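Local coordinates for terminal oxygenase component of carbazole 1,9a-dioxygenase (Nocardioides aromaticivorans, PDB 3GCF), which catalyses, as the Rieske non-haem iron terminal oxygenase, the angular dioxygenation of carbazole, using electrons delivered by its ferredoxin partner, at the interface of chains A and B. Numbering follows the deposited sequence. Chains: chain A/B, Terminal oxygenase component of carbazole 1,9a-dioxygenase.

The interface of chains A and B. Residues chain A 186, 188-189, 358-360, 363; chain B 77, 99, 101, 113, 115-116.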
loop_
_atom_site.group_PDB
_atom_site.type_symbol
_atom_site.label_atom_id
_atom_site.label_comp_id
_atom_site.label_asym_id
_atom_site.label_seq_id
_atom_site.Cartn_x
_atom_site.Cartn_y
_atom_site.Cartn_z
ATOM N N ASP A 186 -21.892 -16.238 -16.935
ATOM C CA ASP A 186 -23.006 -15.913 -16.047
ATOM C C ASP A 186 -24.139 -15.428 -16.943
ATOM O O ASP A 186 -24.007 -14.393 -17.592
ATOM C CB ASP A 186 -22.563 -14.810 -15.083
ATOM C CG ASP A 186 -23.610 -14.475 -14.049
ATOM O OD1 ASP A 186 -24.789 -14.310 -14.421
ATOM O OD2 ASP A 186 -23.245 -14.356 -12.860
ATOM N N THR A 188 -27.228 -14.246 -16.178
ATOM C CA THR A 188 -28.130 -13.191 -15.726
ATOM C C THR A 188 -27.409 -11.889 -15.354
ATOM O O THR A 188 -28.053 -10.880 -15.080
ATOM C CB THR A 188 -29.013 -13.653 -14.535
ATOM O OG1 THR A 188 -28.189 -14.009 -13.417
ATOM C CG2 THR A 188 -29.858 -14.849 -14.944
ATOM N N HIS A 189 -26.078 -11.897 -15.363
ATOM C CA HIS A 189 -25.337 -10.685 -15.033
ATOM C C HIS A 189 -25.486 -9.645 -16.152
ATOM O O HIS A 189 -25.187 -8.465 -15.954
ATOM C CB HIS A 189 -23.841 -10.987 -14.839
ATOM C CG HIS A 189 -23.028 -10.837 -16.091
ATOM N ND1 HIS A 189 -23.022 -11.781 -17.097
ATOM C CD2 HIS A 189 -22.233 -9.827 -16.520
ATOM C CE1 HIS A 189 -22.257 -11.358 -18.089
ATOM N NE2 HIS A 189 -21.767 -10.175 -17.763
ATOM N N GLN A 358 -24.753 -16.872 -1.844
ATOM C CA GLN A 358 -26.060 -17.519 -1.869
ATOM C C GLN A 358 -26.493 -17.470 -3.330
ATOM O O GLN A 358 -26.921 -16.430 -3.832
ATOM C CB GLN A 358 -27.051 -16.782 -0.957
ATOM C CG GLN A 358 -26.631 -16.784 0.521
ATOM C CD GLN A 358 -27.651 -16.129 1.447
ATOM O OE1 GLN A 358 -28.788 -16.581 1.552
ATOM N NE2 GLN A 358 -27.239 -15.064 2.127
ATOM N N LEU A 359 -26.347 -18.601 -4.012
ATOM C CA LEU A 359 -26.673 -18.700 -5.431
ATOM C C LEU A 359 -28.147 -18.958 -5.714
ATOM O O LEU A 359 -28.922 -19.239 -4.800
ATOM C CB LEU A 359 -25.832 -19.813 -6.065
ATOM C CG LEU A 359 -24.329 -19.717 -5.774
ATOM C CD1 LEU A 359 -23.591 -20.873 -6.423
ATOM C CD2 LEU A 359 -23.799 -18.389 -6.289
ATOM N N PHE A 360 -28.535 -18.825 -6.982
ATOM C CA PHE A 360 -29.904 -19.103 -7.391
ATOM C C PHE A 360 -29.837 -19.922 -8.687
ATOM O O PHE A 360 -28.779 -20.002 -9.309
ATOM C CB PHE A 360 -30.746 -17.803 -7.482
ATOM C CG PHE A 360 -30.433 -16.900 -8.649
ATOM C CD1 PHE A 360 -29.126 -16.523 -8.948
ATOM C CD2 PHE A 360 -31.477 -16.348 -9.394
ATOM C CE1 PHE A 360 -28.865 -15.602 -9.971
ATOM C CE2 PHE A 360 -31.226 -15.427 -10.418
ATOM C CZ PHE A 360 -29.916 -15.054 -10.702
ATOM N N ASP A 363 -27.292 -19.843 -11.641
ATOM C CA ASP A 363 -25.886 -20.076 -11.293
ATOM C C ASP A 363 -25.453 -21.538 -11.418
ATOM O O ASP A 363 -24.265 -21.846 -11.317
ATOM C CB ASP A 363 -25.586 -19.600 -9.865
ATOM C CG ASP A 363 -25.846 -18.119 -9.676
ATOM O OD1 ASP A 363 -25.569 -17.336 -10.616
ATOM O OD2 ASP A 363 -26.317 -17.740 -8.583
ATOM N N HIS B 77 -26.290 -12.258 -2.844
ATOM C CA HIS B 77 -25.920 -13.147 -3.946
ATOM C C HIS B 77 -24.407 -13.382 -4.029
ATOM O O HIS B 77 -23.910 -14.432 -3.613
ATOM C CB HIS B 77 -26.437 -12.577 -5.271
ATOM C CG HIS B 77 -26.214 -13.474 -6.450
ATOM N ND1 HIS B 77 -26.156 -13.003 -7.744
ATOM C CD2 HIS B 77 -26.062 -14.817 -6.532
ATOM C CE1 HIS B 77 -25.979 -14.016 -8.574
ATOM N NE2 HIS B 77 -25.918 -15.128 -7.864
ATOM N N HIS B 99 -27.257 -8.589 -10.753
ATOM C CA HIS B 99 -28.245 -9.528 -11.293
ATOM C C HIS B 99 -29.667 -9.106 -10.935
ATOM O O HIS B 99 -30.609 -9.896 -11.063
ATOM C CB HIS B 99 -28.024 -10.956 -10.774
ATOM C CG HIS B 99 -26.626 -11.462 -10.945
ATOM N ND1 HIS B 99 -25.632 -11.229 -10.019
ATOM C CD2 HIS B 99 -26.056 -12.193 -11.932
ATOM C CE1 HIS B 99 -24.511 -11.797 -10.428
ATOM N NE2 HIS B 99 -24.742 -12.389 -11.587
ATOM N N TRP B 101 -31.147 -8.520 -7.959
ATOM C CA TRP B 101 -31.800 -8.966 -6.729
ATOM C C TRP B 101 -32.328 -7.703 -6.044
ATOM O O TRP B 101 -31.602 -6.719 -5.890
ATOM C CB TRP B 101 -30.804 -9.695 -5.831
ATOM C CG TRP B 101 -30.552 -11.122 -6.248
ATOM C CD1 TRP B 101 -30.586 -11.631 -7.522
ATOM C CD2 TRP B 101 -30.172 -12.209 -5.392
ATOM N NE1 TRP B 101 -30.248 -12.966 -7.506
ATOM C CE2 TRP B 101 -29.988 -13.345 -6.213
ATOM C CE3 TRP B 101 -29.965 -12.333 -4.010
ATOM C CZ2 TRP B 101 -29.606 -14.588 -5.698
ATOM C CZ3 TRP B 101 -29.586 -13.567 -3.499
ATOM C CH2 TRP B 101 -29.411 -14.680 -4.344
ATOM N N VAL B 113 -36.414 -10.567 -8.124
ATOM C CA VAL B 113 -35.197 -10.732 -8.906
ATOM C C VAL B 113 -35.545 -10.290 -10.323
ATOM O O VAL B 113 -36.203 -11.011 -11.078
ATOM C CB VAL B 113 -34.714 -12.195 -8.912
ATOM C CG1 VAL B 113 -33.446 -12.323 -9.757
ATOM C CG2 VAL B 113 -34.440 -12.654 -7.484
ATOM N N THR B 115 -33.966 -10.192 -12.991
ATOM C CA THR B 115 -33.491 -11.037 -14.082
ATOM C C THR B 115 -34.142 -12.418 -14.095
ATOM O O THR B 115 -33.908 -13.212 -15.001
ATOM C CB THR B 115 -31.967 -11.248 -14.005
ATOM O OG1 THR B 115 -31.628 -11.826 -12.735
ATOM C CG2 THR B 115 -31.229 -9.923 -14.188
ATOM N N SER B 116 -34.955 -12.709 -13.089
ATOM C CA SER B 116 -35.598 -14.010 -13.022
ATOM C C SER B 116 -36.875 -13.928 -12.198
ATOM O O SER B 116 -36.928 -14.392 -11.061
ATOM C CB SER B 116 -34.623 -15.022 -12.414
ATOM O OG SER B 116 -35.173 -16.322 -12.375
#
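OD2 of A:Asp363, a carboxylate oxygen, is gripped from both chains: NE2 of B:His77 reaches it at 2.7 Å on the syn side, while the backbone N of A:Phe360 comes to the anti side. The oxygen is tilted slightly from the imidazole plane. A second carboxylate meets the other Rieske histidine tip to tip, NE2 of B:His99 standing 2.8 Å from OD2 of A:Asp186, on its syn side but well out of the carboxylate plane, the ring and carboxylate planes turned 21° apart. A:Asp186 carries CG anti to its backbone N (chi1 -176°), which points OD2 at B:His99 while OD1 takes the backbone N-H groups of A:Thr188 and A:His189. Its carbonyl O accepts from ND1 of A:His189, in that ring's plane, at 2.8 Å. Because B:His77 and B:His99 bind the [2Fe-2S] cluster and A:His189 binds the mononuclear iron, A:Asp186 bridges the two metal centres across subunits of the trimer, the usual electron route in Rieske oxygenases. An alanine here would probably leave NE2 of B:His99 without its acceptor and the N-H groups of A:Thr188 and A:His189 without OD1, cutting the bridge at the B:His99 end, though the carbonyl bond to ND1 of A:His189 could remain. Between the two polar bonds and B:Ser116 lies the ring of A:Phe360, one face over NE1 of B:Trp101, the indole standing edge-on at 88° between planes. The CE1 edge of A:Phe360 stands over the face of the B:His77 ring, offset toward its rim and 3.6 Å from CE1 of B:His77, and CE2 of A:Phe360 packs on CG1 of B:Val113. At the far end the backbone N of A:Gln358 donates to the carbonyl O of B:His77. Beside B:His99, OG1 of B:Thr115 holds that histidine's carbonyl O at 2.7 Å, and its methyl CG2 rests 3.4 Å from the carbonyl O of A:Thr188.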